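Local coordinates for protein naphthalene dioxygenase small subunit (Rhodococcus sp., PDB 2B1X) that serves as the small (beta) subunit of a Rieske non-heme iron naphthalene 1,2-dioxygenase, probably contributing to its oxidoreductase activity as part of the assembled enzyme, at residues B[13-18]-B[140-145]; B[17-22]-B[115-120]; B[102-107]-B[111-116]. One frame throughout, in Å; residues are numbered along the deposited sequence.

Contact 1: B[13-18]-B[140-145]; sequences REITEW and DVLRRA
The N-terminal helix of the NTF2-like fold, 10-27, lies here against the curved sheet, and Leu142 of strand 132-145 is the residue of 140-145 that its Ile15 and Trp18 grip. The helix crosses the strand steeply, at 112° between their N-to-C directions, and the two short axes stay 11.4 Å apart, a gap filled by side chains. Both methyls of Leu142 reach the indole, and one of them also meets Ile15. Its CD1 sits 4.0 Å from Trp18 CZ3, with CH2 of the same ring almost as near, and its CG lies over a face of the indole. The other methyl, CD2, meets Ile15 CG2 at 4.0 Å and also touches the Trp18 ring at CE3. Trp18 sends CG anti to its own backbone N (chi1 -171°), which carries the six-membered ring over to Leu142. With an alanine at Leu142 both methyls are gone, and the indole face and Ile15 CG2 would probably be left facing a gap on the strand side.

Beyond this apolar centre, at the more exposed margin, Glu14 and Arg144 form a long salt bridge, Glu14 OE1 to Arg144 NH1 at 3.6 Å. Arg144 starts out pointing away from the helix, but its extended chain brings the guanidinium back. The carboxylate oxygen arrives at the guanidinium edge, in its plane, while the two flat groups stand 90° apart. Phe149 of strand 148-158 packs on both Ile15 and Arg144, continuing the apolar layer on the next strand. No hydrogen bond joins the two segments, so the helix is held to this strand by buried hydrocarbon, with a long, probably modest ion pair at the exposed margin.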
loop_
_atom_site.group_PDB
_atom_site.type_symbol
_atom_site.label_atom_id
_atom_site.label_comp_id
_atom_site.label_asym_id
_atom_site.label_seq_id
_atom_site.Cartn_x
_atom_site.Cartn_y
_atom_site.Cartn_z
ATOM N N ARG B 13 12.008 -12.875 -34.159
ATOM C CA ARG B 13 12.876 -13.538 -33.202
ATOM C C ARG B 13 14.051 -12.641 -32.817
ATOM O O ARG B 13 14.299 -12.395 -31.636
ATOM C CB ARG B 13 13.386 -14.870 -33.762
ATOM C CG ARG B 13 13.829 -15.830 -32.671
ATOM C CD ARG B 13 14.760 -16.921 -33.125
ATOM N NE ARG B 13 15.825 -17.172 -32.160
ATOM C CZ ARG B 13 16.574 -18.274 -32.136
ATOM N NH1 ARG B 13 16.374 -19.241 -33.019
ATOM N NH2 ARG B 13 17.534 -18.412 -31.230
ATOM N N GLU B 14 14.753 -12.151 -33.825
ATOM C CA GLU B 14 15.906 -11.303 -33.618
ATOM C C GLU B 14 15.550 -10.050 -32.821
ATOM O O GLU B 14 16.263 -9.690 -31.879
ATOM C CB GLU B 14 16.544 -10.931 -34.961
ATOM C CG GLU B 14 17.235 -12.093 -35.659
ATOM C CD GLU B 14 17.925 -11.685 -36.956
ATOM O OE1 GLU B 14 17.879 -10.475 -37.323
ATOM O OE2 GLU B 14 18.523 -12.582 -37.616
ATOM N N ILE B 15 14.453 -9.399 -33.203
ATOM C CA ILE B 15 14.025 -8.171 -32.544
ATOM C C ILE B 15 13.624 -8.465 -31.100
ATOM O O ILE B 15 14.028 -7.756 -30.177
ATOM C CB ILE B 15 12.913 -7.456 -33.349
ATOM C CG1 ILE B 15 13.549 -6.756 -34.567
ATOM C CG2 ILE B 15 12.169 -6.459 -32.485
ATOM C CD1 ILE B 15 12.572 -6.215 -35.603
ATOM N N THR B 16 12.891 -9.548 -30.914
ATOM C CA THR B 16 12.470 -9.955 -29.579
ATOM C C THR B 16 13.704 -10.228 -28.714
ATOM O O THR B 16 13.806 -9.694 -27.617
ATOM C CB THR B 16 11.498 -11.136 -29.659
ATOM O OG1 THR B 16 10.348 -10.725 -30.417
ATOM C CG2 THR B 16 10.924 -11.477 -28.269
ATOM N N GLU B 17 14.671 -10.978 -29.255
ATOM C CA GLU B 17 15.904 -11.270 -28.537
ATOM C C GLU B 17 16.671 -9.987 -28.244
ATOM O O GLU B 17 17.263 -9.849 -27.179
ATOM C CB GLU B 17 16.757 -12.320 -29.268
ATOM C CG GLU B 17 16.136 -13.724 -29.121
ATOM C CD GLU B 17 16.965 -14.876 -29.685
ATOM O OE1 GLU B 17 17.840 -14.659 -30.573
ATOM O OE2 GLU B 17 16.710 -16.035 -29.248
ATOM N N TRP B 18 16.645 -9.041 -29.181
ATOM C CA TRP B 18 17.321 -7.762 -28.985
ATOM C C TRP B 18 16.677 -7.016 -27.796
ATOM O O TRP B 18 17.371 -6.481 -26.928
ATOM C CB TRP B 18 17.272 -6.943 -30.277
ATOM C CG TRP B 18 18.114 -5.695 -30.259
ATOM C CD1 TRP B 18 19.379 -5.541 -30.793
ATOM C CD2 TRP B 18 17.753 -4.425 -29.706
ATOM N NE1 TRP B 18 19.812 -4.251 -30.594
ATOM C CE2 TRP B 18 18.836 -3.547 -29.929
ATOM C CE3 TRP B 18 16.614 -3.935 -29.043
ATOM C CZ2 TRP B 18 18.814 -2.204 -29.514
ATOM C CZ3 TRP B 18 16.595 -2.608 -28.616
ATOM C CH2 TRP B 18 17.694 -1.757 -28.859
ATOM N N ASP B 140 9.004 2.029 -30.342
ATOM C CA ASP B 140 10.395 2.187 -30.764
ATOM C C ASP B 140 10.526 2.160 -32.290
ATOM O O ASP B 140 9.685 1.603 -33.017
ATOM C CB ASP B 140 11.320 1.081 -30.220
ATOM C CG ASP B 140 11.252 0.910 -28.712
ATOM O OD1 ASP B 140 10.779 1.834 -27.984
ATOM O OD2 ASP B 140 11.636 -0.157 -28.155
ATOM N N VAL B 141 11.583 2.786 -32.755
ATOM C CA VAL B 141 12.071 2.566 -34.116
ATOM C C VAL B 141 13.446 1.933 -33.968
ATOM O O VAL B 141 14.350 2.515 -33.372
ATOM C CB VAL B 141 12.105 3.874 -34.939
ATOM C CG1 VAL B 141 12.678 3.642 -36.375
ATOM C CG2 VAL B 141 10.703 4.460 -34.998
ATOM N N LEU B 142 13.566 0.714 -34.476
ATOM C CA LEU B 142 14.847 0.011 -34.542
ATOM C C LEU B 142 15.385 0.026 -35.975
ATOM O O LEU B 142 14.615 -0.102 -36.931
ATOM C CB LEU B 142 14.670 -1.429 -34.073
ATOM C CG LEU B 142 14.979 -1.804 -32.623
ATOM C CD1 LEU B 142 14.851 -0.654 -31.603
ATOM C CD2 LEU B 142 14.159 -3.015 -32.227
ATOM N N ARG B 143 16.703 0.169 -36.109
ATOM C CA ARG B 143 17.378 0.206 -37.398
ATOM C C ARG B 143 18.390 -0.921 -37.471
ATOM O O ARG B 143 19.158 -1.107 -36.532
ATOM C CB ARG B 143 18.123 1.526 -37.569
ATOM C CG ARG B 143 17.243 2.677 -37.986
ATOM C CD ARG B 143 17.850 3.553 -39.066
ATOM N NE ARG B 143 18.791 4.494 -38.491
ATOM C CZ ARG B 143 18.513 5.739 -38.114
ATOM N NH1 ARG B 143 17.300 6.245 -38.257
ATOM N NH2 ARG B 143 19.480 6.486 -37.600
ATOM N N ARG B 144 18.403 -1.660 -38.582
ATOM C CA ARG B 144 19.436 -2.674 -38.821
ATOM C C ARG B 144 20.811 -2.033 -38.820
ATOM O O ARG B 144 20.985 -0.940 -39.336
ATOM C CB ARG B 144 19.219 -3.399 -40.152
ATOM C CG ARG B 144 18.216 -4.531 -40.086
ATOM C CD ARG B 144 18.411 -5.583 -41.166
ATOM N NE ARG B 144 17.169 -6.283 -41.498
ATOM C CZ ARG B 144 16.729 -7.371 -40.870
ATOM N NH1 ARG B 144 17.422 -7.895 -39.851
ATOM N NH2 ARG B 144 15.584 -7.934 -41.262
ATOM N N ALA B 145 21.769 -2.705 -38.200
ATOM C CA ALA B 145 23.151 -2.235 -38.146
ATOM C C ALA B 145 24.020 -3.465 -38.031
ATOM O O ALA B 145 23.996 -4.159 -37.015
ATOM C CB ALA B 145 23.372 -1.295 -36.960
#

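Contact 2: B[17-22]-B[115-120]; sequences EWLYME and VTSNLL
Leu19 and Val115 meet tip to tip where helix 10-27 packs on strand 112-124, inside the cone-like NTF2 fold in which a curved sheet wraps its helices. The close part of the contact is very small. Leu19 CD1 comes to 3.7 Å from Val115 CG1, and the same methyl stands 4.3 Å from Ser117 OG, two residues along the strand on the same face. Leu19 carries CG anti to its carbonyl carbon (chi1 -73°), and the extended second torsion sends CD1 out to the strand. All three residues are buried. Ser117 OG does not depend on the helix for a polar partner, because Arg138 of the neighbouring strand 132-145 supplies its hydrogen bond. The leucine methyl therefore lies beside a hydroxyl that is already engaged.

Past Ser117 the two segments part company. Leu119 has no contact with 17-22, and Glu22, one turn on from Trp18, turns its carboxylate to Arg154 and Trp34 instead. Thr116, partly exposed, points away from the helix. Asn118 and Leu120 are buried against a neighbouring subunit: Asn118 OD1 accepts a hydrogen bond from Arg96 of that chain, and Leu120 packs on its Phe98. Within the helix, the Met21 CE methyl lies 3.6 Å above one face of the Trp18 ring, offset toward its rim.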
loop_
_atom_site.group_PDB
_atom_site.type_symbol
_atom_site.label_atom_id
_atom_site.label_comp_id
_atom_site.label_asym_id
_atom_site.label_seq_id
_atom_site.Cartn_x
_atom_site.Cartn_y
_atom_site.Cartn_z
ATOM N N GLU B 17 14.671 -10.978 -29.255
ATOM C CA GLU B 17 15.904 -11.270 -28.537
ATOM C C GLU B 17 16.671 -9.987 -28.244
ATOM O O GLU B 17 17.263 -9.849 -27.179
ATOM C CB GLU B 17 16.757 -12.320 -29.268
ATOM C CG GLU B 17 16.136 -13.724 -29.121
ATOM C CD GLU B 17 16.965 -14.876 -29.685
ATOM O OE1 GLU B 17 17.840 -14.659 -30.573
ATOM O OE2 GLU B 17 16.710 -16.035 -29.248
ATOM N N TRP B 18 16.645 -9.041 -29.181
ATOM C CA TRP B 18 17.321 -7.762 -28.985
ATOM C C TRP B 18 16.677 -7.016 -27.796
ATOM O O TRP B 18 17.371 -6.481 -26.928
ATOM C CB TRP B 18 17.272 -6.943 -30.277
ATOM C CG TRP B 18 18.114 -5.695 -30.259
ATOM C CD1 TRP B 18 19.379 -5.541 -30.793
ATOM C CD2 TRP B 18 17.753 -4.425 -29.706
ATOM N NE1 TRP B 18 19.812 -4.251 -30.594
ATOM C CE2 TRP B 18 18.836 -3.547 -29.929
ATOM C CE3 TRP B 18 16.614 -3.935 -29.043
ATOM C CZ2 TRP B 18 18.814 -2.204 -29.514
ATOM C CZ3 TRP B 18 16.595 -2.608 -28.616
ATOM C CH2 TRP B 18 17.694 -1.757 -28.859
ATOM N N LEU B 19 15.354 -7.019 -27.729
ATOM C CA LEU B 19 14.665 -6.333 -26.636
ATOM C C LEU B 19 14.994 -6.945 -25.284
ATOM O O LEU B 19 15.143 -6.234 -24.277
ATOM C CB LEU B 19 13.144 -6.358 -26.851
ATOM C CG LEU B 19 12.544 -5.462 -27.921
ATOM C CD1 LEU B 19 11.072 -5.703 -28.018
ATOM C CD2 LEU B 19 12.814 -4.000 -27.566
ATOM N N TYR B 20 15.106 -8.270 -25.247
ATOM C CA TYR B 20 15.371 -8.932 -23.972
ATOM C C TYR B 20 16.821 -8.696 -23.561
ATOM O O TYR B 20 17.106 -8.567 -22.383
ATOM C CB TYR B 20 15.050 -10.429 -24.031
ATOM C CG TYR B 20 13.608 -10.781 -24.290
ATOM C CD1 TYR B 20 13.272 -12.061 -24.709
ATOM C CD2 TYR B 20 12.554 -9.872 -24.043
ATOM C CE1 TYR B 20 11.968 -12.438 -24.927
ATOM C CE2 TYR B 20 11.197 -10.251 -24.253
ATOM C CZ TYR B 20 10.926 -11.538 -24.698
ATOM O OH TYR B 20 9.630 -11.987 -24.936
ATOM N N MET B 21 17.724 -8.638 -24.531
ATOM C CA MET B 21 19.134 -8.302 -24.273
ATOM C C MET B 21 19.277 -6.859 -23.760
ATOM O O MET B 21 20.096 -6.567 -22.889
ATOM C CB MET B 21 19.945 -8.509 -25.554
ATOM C CG MET B 21 21.419 -8.005 -25.531
ATOM S SD MET B 21 21.569 -6.203 -25.839
ATOM C CE MET B 21 21.109 -6.054 -27.608
ATOM N N GLU B 22 18.467 -5.963 -24.309
ATOM C CA GLU B 22 18.511 -4.569 -23.929
ATOM C C GLU B 22 18.072 -4.424 -22.480
ATOM O O GLU B 22 18.749 -3.769 -21.695
ATOM C CB GLU B 22 17.589 -3.735 -24.823
ATOM C CG GLU B 22 17.785 -2.232 -24.638
ATOM C CD GLU B 22 16.493 -1.420 -24.719
ATOM O OE1 GLU B 22 15.465 -1.941 -25.211
ATOM O OE2 GLU B 22 16.510 -0.229 -24.326
ATOM N N VAL B 115 8.545 -1.146 -33.353
ATOM C CA VAL B 115 8.498 -2.175 -32.352
ATOM C C VAL B 115 7.802 -1.605 -31.126
ATOM O O VAL B 115 8.245 -0.606 -30.579
ATOM C CB VAL B 115 9.907 -2.692 -32.019
ATOM C CG1 VAL B 115 9.847 -3.791 -30.972
ATOM C CG2 VAL B 115 10.591 -3.189 -33.305
ATOM N N THR B 116 6.705 -2.249 -30.753
ATOM C CA THR B 116 5.842 -1.833 -29.641
ATOM C C THR B 116 5.787 -2.931 -28.574
ATOM O O THR B 116 5.477 -4.088 -28.875
ATOM C CB THR B 116 4.414 -1.526 -30.146
ATOM O OG1 THR B 116 4.479 -0.657 -31.281
ATOM C CG2 THR B 116 3.664 -0.698 -29.121
ATOM N N SER B 117 6.123 -2.569 -27.342
ATOM C CA SER B 117 6.057 -3.536 -26.240
ATOM C C SER B 117 5.418 -2.957 -24.993
ATOM O O SER B 117 5.493 -1.749 -24.770
ATOM C CB SER B 117 7.453 -4.080 -25.932
ATOM O OG SER B 117 8.421 -3.040 -25.839
ATOM N N ASN B 118 4.778 -3.821 -24.189
ATOM C CA ASN B 118 4.334 -3.442 -22.852
ATOM C C ASN B 118 5.477 -3.565 -21.854
ATOM O O ASN B 118 6.247 -4.531 -21.893
ATOM C CB ASN B 118 3.139 -4.298 -22.438
ATOM C CG ASN B 118 1.908 -3.910 -23.187
ATOM O OD1 ASN B 118 1.935 -2.931 -23.964
ATOM N ND2 ASN B 118 0.845 -4.675 -23.026
ATOM N N LEU B 119 5.619 -2.566 -20.990
ATOM C CA LEU B 119 6.718 -2.553 -20.034
ATOM C C LEU B 119 6.107 -2.452 -18.674
ATOM O O LEU B 119 5.305 -1.537 -18.414
ATOM C CB LEU B 119 7.684 -1.371 -20.250
ATOM C CG LEU B 119 8.662 -1.097 -19.086
ATOM C CD1 LEU B 119 9.741 -2.184 -18.912
ATOM C CD2 LEU B 119 9.316 0.278 -19.257
ATOM N N LEU B 120 6.450 -3.396 -17.808
ATOM C CA LEU B 120 6.235 -3.188 -16.390
ATOM C C LEU B 120 7.615 -3.119 -15.711
ATOM O O LEU B 120 8.400 -4.069 -15.758
ATOM C CB LEU B 120 5.326 -4.269 -15.787
ATOM C CG LEU B 120 5.089 -4.683 -14.331
ATOM C CD1 LEU B 120 5.995 -4.074 -13.265
ATOM C CD2 LEU B 120 3.641 -4.598 -13.943
#

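Contact 3: B[102-107]-B[111-116]; sequences VRVATG and DEFKVT
Arg103 and Thr116 are joined partway along the beta hairpin of strands 94-106 and 112-124 by a reciprocal pair of backbone hydrogen bonds: Arg103 N to Thr116 O at 2.7 Å and Thr116 N to Arg103 O at 2.9 Å, both nearly straight. Ala105 and Lys114 form the next hydrogen-bonded pair of this antiparallel ladder, with Ala105 N 2.8 Å from Lys114 O. Toward the turn the bonding becomes less regular. Gly107 N still reaches Glu112 O at 2.8 Å, but the N-H...O angle falls to 132° and the donor stands above the carbonyl plane.

On the face carrying Arg103, Ala105, Lys114 and Thr116, the arginine bends at chi2 and chi3, and Thr116 CG2 lies 3.4 Å from its guanidinium plane, offset toward the rim. Its charge goes to Glu137 and to Glu24 of a neighbouring subunit, so the threonine methyl lies against a group already engaged in ion pairs. Lys114 runs out extended past Thr106 O, and its NZ pairs with Asp108 in the turn.

Val104 and Val115 occupy the opposite face, which Ile15 of helix 10-27 covers. There Val104 CG1 lies loosely beside Val115 CG2, at 4.4 Å, and also approaches the Phe113 ring obliquely, 4.3 Å from CD2, while Ala105 O lies at the ring's edge, 3.8 Å from Phe113 CD2.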
loop_
_atom_site.group_PDB
_atom_site.type_symbol
_atom_site.label_atom_id
_atom_site.label_comp_id
_atom_site.label_asym_id
_atom_site.label_seq_id
_atom_site.Cartn_x
_atom_site.Cartn_y
_atom_site.Cartn_z
ATOM N N VAL B 102 5.016 -8.124 -27.343
ATOM C CA VAL B 102 5.893 -7.525 -28.372
ATOM C C VAL B 102 5.227 -7.537 -29.745
ATOM O O VAL B 102 4.837 -8.597 -30.254
ATOM C CB VAL B 102 7.266 -8.199 -28.411
ATOM C CG1 VAL B 102 8.154 -7.664 -29.621
ATOM C CG2 VAL B 102 8.002 -8.025 -27.077
ATOM N N ARG B 103 5.042 -6.361 -30.334
ATOM C CA ARG B 103 4.492 -6.260 -31.691
ATOM C C ARG B 103 5.538 -5.642 -32.610
ATOM O O ARG B 103 6.150 -4.606 -32.293
ATOM C CB ARG B 103 3.188 -5.437 -31.718
ATOM C CG ARG B 103 2.021 -6.065 -30.930
ATOM C CD ARG B 103 1.173 -5.052 -30.199
ATOM N NE ARG B 103 1.838 -4.727 -28.941
ATOM C CZ ARG B 103 1.595 -3.652 -28.207
ATOM N NH1 ARG B 103 0.686 -2.768 -28.611
ATOM N NH2 ARG B 103 2.264 -3.462 -27.069
ATOM N N VAL B 104 5.762 -6.284 -33.748
ATOM C CA VAL B 104 6.763 -5.805 -34.722
ATOM C C VAL B 104 6.084 -5.483 -36.052
ATOM O O VAL B 104 5.339 -6.295 -36.585
ATOM C CB VAL B 104 7.878 -6.849 -34.949
ATOM C CG1 VAL B 104 8.939 -6.328 -35.936
ATOM C CG2 VAL B 104 8.507 -7.230 -33.618
ATOM N N ALA B 105 6.337 -4.285 -36.569
ATOM C CA ALA B 105 5.826 -3.893 -37.880
ATOM C C ALA B 105 6.964 -3.305 -38.711
ATOM O O ALA B 105 7.976 -2.898 -38.135
ATOM C CB ALA B 105 4.692 -2.891 -37.723
ATOM N N THR B 106 6.810 -3.285 -40.045
ATOM C CA THR B 106 7.801 -2.635 -40.922
ATOM C C THR B 106 7.826 -1.125 -40.706
ATOM O O THR B 106 6.803 -0.517 -40.403
ATOM C CB THR B 106 7.590 -2.959 -42.458
ATOM O OG1 THR B 106 6.216 -2.794 -42.836
ATOM C CG2 THR B 106 7.897 -4.421 -42.783
ATOM N N GLY B 107 9.004 -0.526 -40.882
ATOM C CA GLY B 107 9.190 0.897 -40.660
ATOM C C GLY B 107 8.921 1.720 -41.907
ATOM O O GLY B 107 8.392 1.209 -42.886
ATOM N N ASP B 111 14.983 -1.732 -43.688
ATOM C CA ASP B 111 16.004 -1.709 -42.622
ATOM C C ASP B 111 15.556 -0.991 -41.308
ATOM O O ASP B 111 16.310 -0.919 -40.340
ATOM C CB ASP B 111 17.388 -1.242 -43.166
ATOM C CG ASP B 111 17.830 0.155 -42.654
ATOM O OD1 ASP B 111 18.883 0.237 -41.973
ATOM O OD2 ASP B 111 17.224 1.230 -42.906
ATOM N N GLU B 112 14.326 -0.480 -41.289
ATOM C CA GLU B 112 13.739 0.095 -40.080
ATOM C C GLU B 112 12.496 -0.695 -39.669
ATOM O O GLU B 112 11.726 -1.140 -40.528
ATOM C CB GLU B 112 13.397 1.573 -40.276
ATOM C CG GLU B 112 14.597 2.501 -40.177
ATOM C CD GLU B 112 14.255 3.980 -40.005
ATOM O OE1 GLU B 112 13.071 4.345 -39.911
ATOM O OE2 GLU B 112 15.190 4.802 -39.969
ATOM N N PHE B 113 12.316 -0.869 -38.354
ATOM C CA PHE B 113 11.166 -1.578 -37.808
ATOM C C PHE B 113 10.490 -0.794 -36.673
ATOM O O PHE B 113 11.157 -0.157 -35.855
ATOM C CB PHE B 113 11.571 -2.976 -37.338
ATOM C CG PHE B 113 12.086 -3.850 -38.439
ATOM C CD1 PHE B 113 13.444 -3.845 -38.777
ATOM C CD2 PHE B 113 11.216 -4.655 -39.171
ATOM C CE1 PHE B 113 13.932 -4.647 -39.816
ATOM C CE2 PHE B 113 11.695 -5.462 -40.217
ATOM C CZ PHE B 113 13.057 -5.454 -40.539
ATOM N N LYS B 114 9.158 -0.832 -36.657
ATOM C CA LYS B 114 8.361 -0.247 -35.583
ATOM C C LYS B 114 8.042 -1.340 -34.561
ATOM O O LYS B 114 7.382 -2.348 -34.860
ATOM C CB LYS B 114 7.082 0.417 -36.116
ATOM C CG LYS B 114 7.320 1.486 -37.202
ATOM C CD LYS B 114 6.004 2.174 -37.658
ATOM C CE LYS B 114 6.288 3.325 -38.644
ATOM N NZ LYS B 114 5.073 3.669 -39.467
ATOM N N VAL B 115 8.545 -1.146 -33.353
ATOM C CA VAL B 115 8.498 -2.175 -32.352
ATOM C C VAL B 115 7.802 -1.605 -31.126
ATOM O O VAL B 115 8.245 -0.606 -30.579
ATOM C CB VAL B 115 9.907 -2.692 -32.019
ATOM C CG1 VAL B 115 9.847 -3.791 -30.972
ATOM C CG2 VAL B 115 10.591 -3.189 -33.305
ATOM N N THR B 116 6.705 -2.249 -30.753
ATOM C CA THR B 116 5.842 -1.833 -29.641
ATOM C C THR B 116 5.787 -2.931 -28.574
ATOM O O THR B 116 5.477 -4.088 -28.875
ATOM C CB THR B 116 4.414 -1.526 -30.146
ATOM O OG1 THR B 116 4.479 -0.657 -31.281
ATOM C CG2 THR B 116 3.664 -0.698 -29.121
#

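How the contacts relate
From the N terminus the chain first runs through helix 10-27, which supplies one side of both contact 1 and contact 2. Contact 2 closes a loop of about ninety residues when strand 112-124 returns to the helix, and contact 1 closes a longer one, enclosing it, once strand 132-145 arrives. Contact 3 is the short hairpin closure between 94-106 and 112-124; it lies within the span of contact 1 and shares Val115 and Thr116 with contact 2. Contacts 1 and 2 tie the helix to adjacent strands, and contact 3 adds 94-106 as hairpin partner. Val115 is one junction: its CG2 packs on both Ile15 and Leu142, and its carbonyl probably accepts a hydrogen bond from Asp140 N.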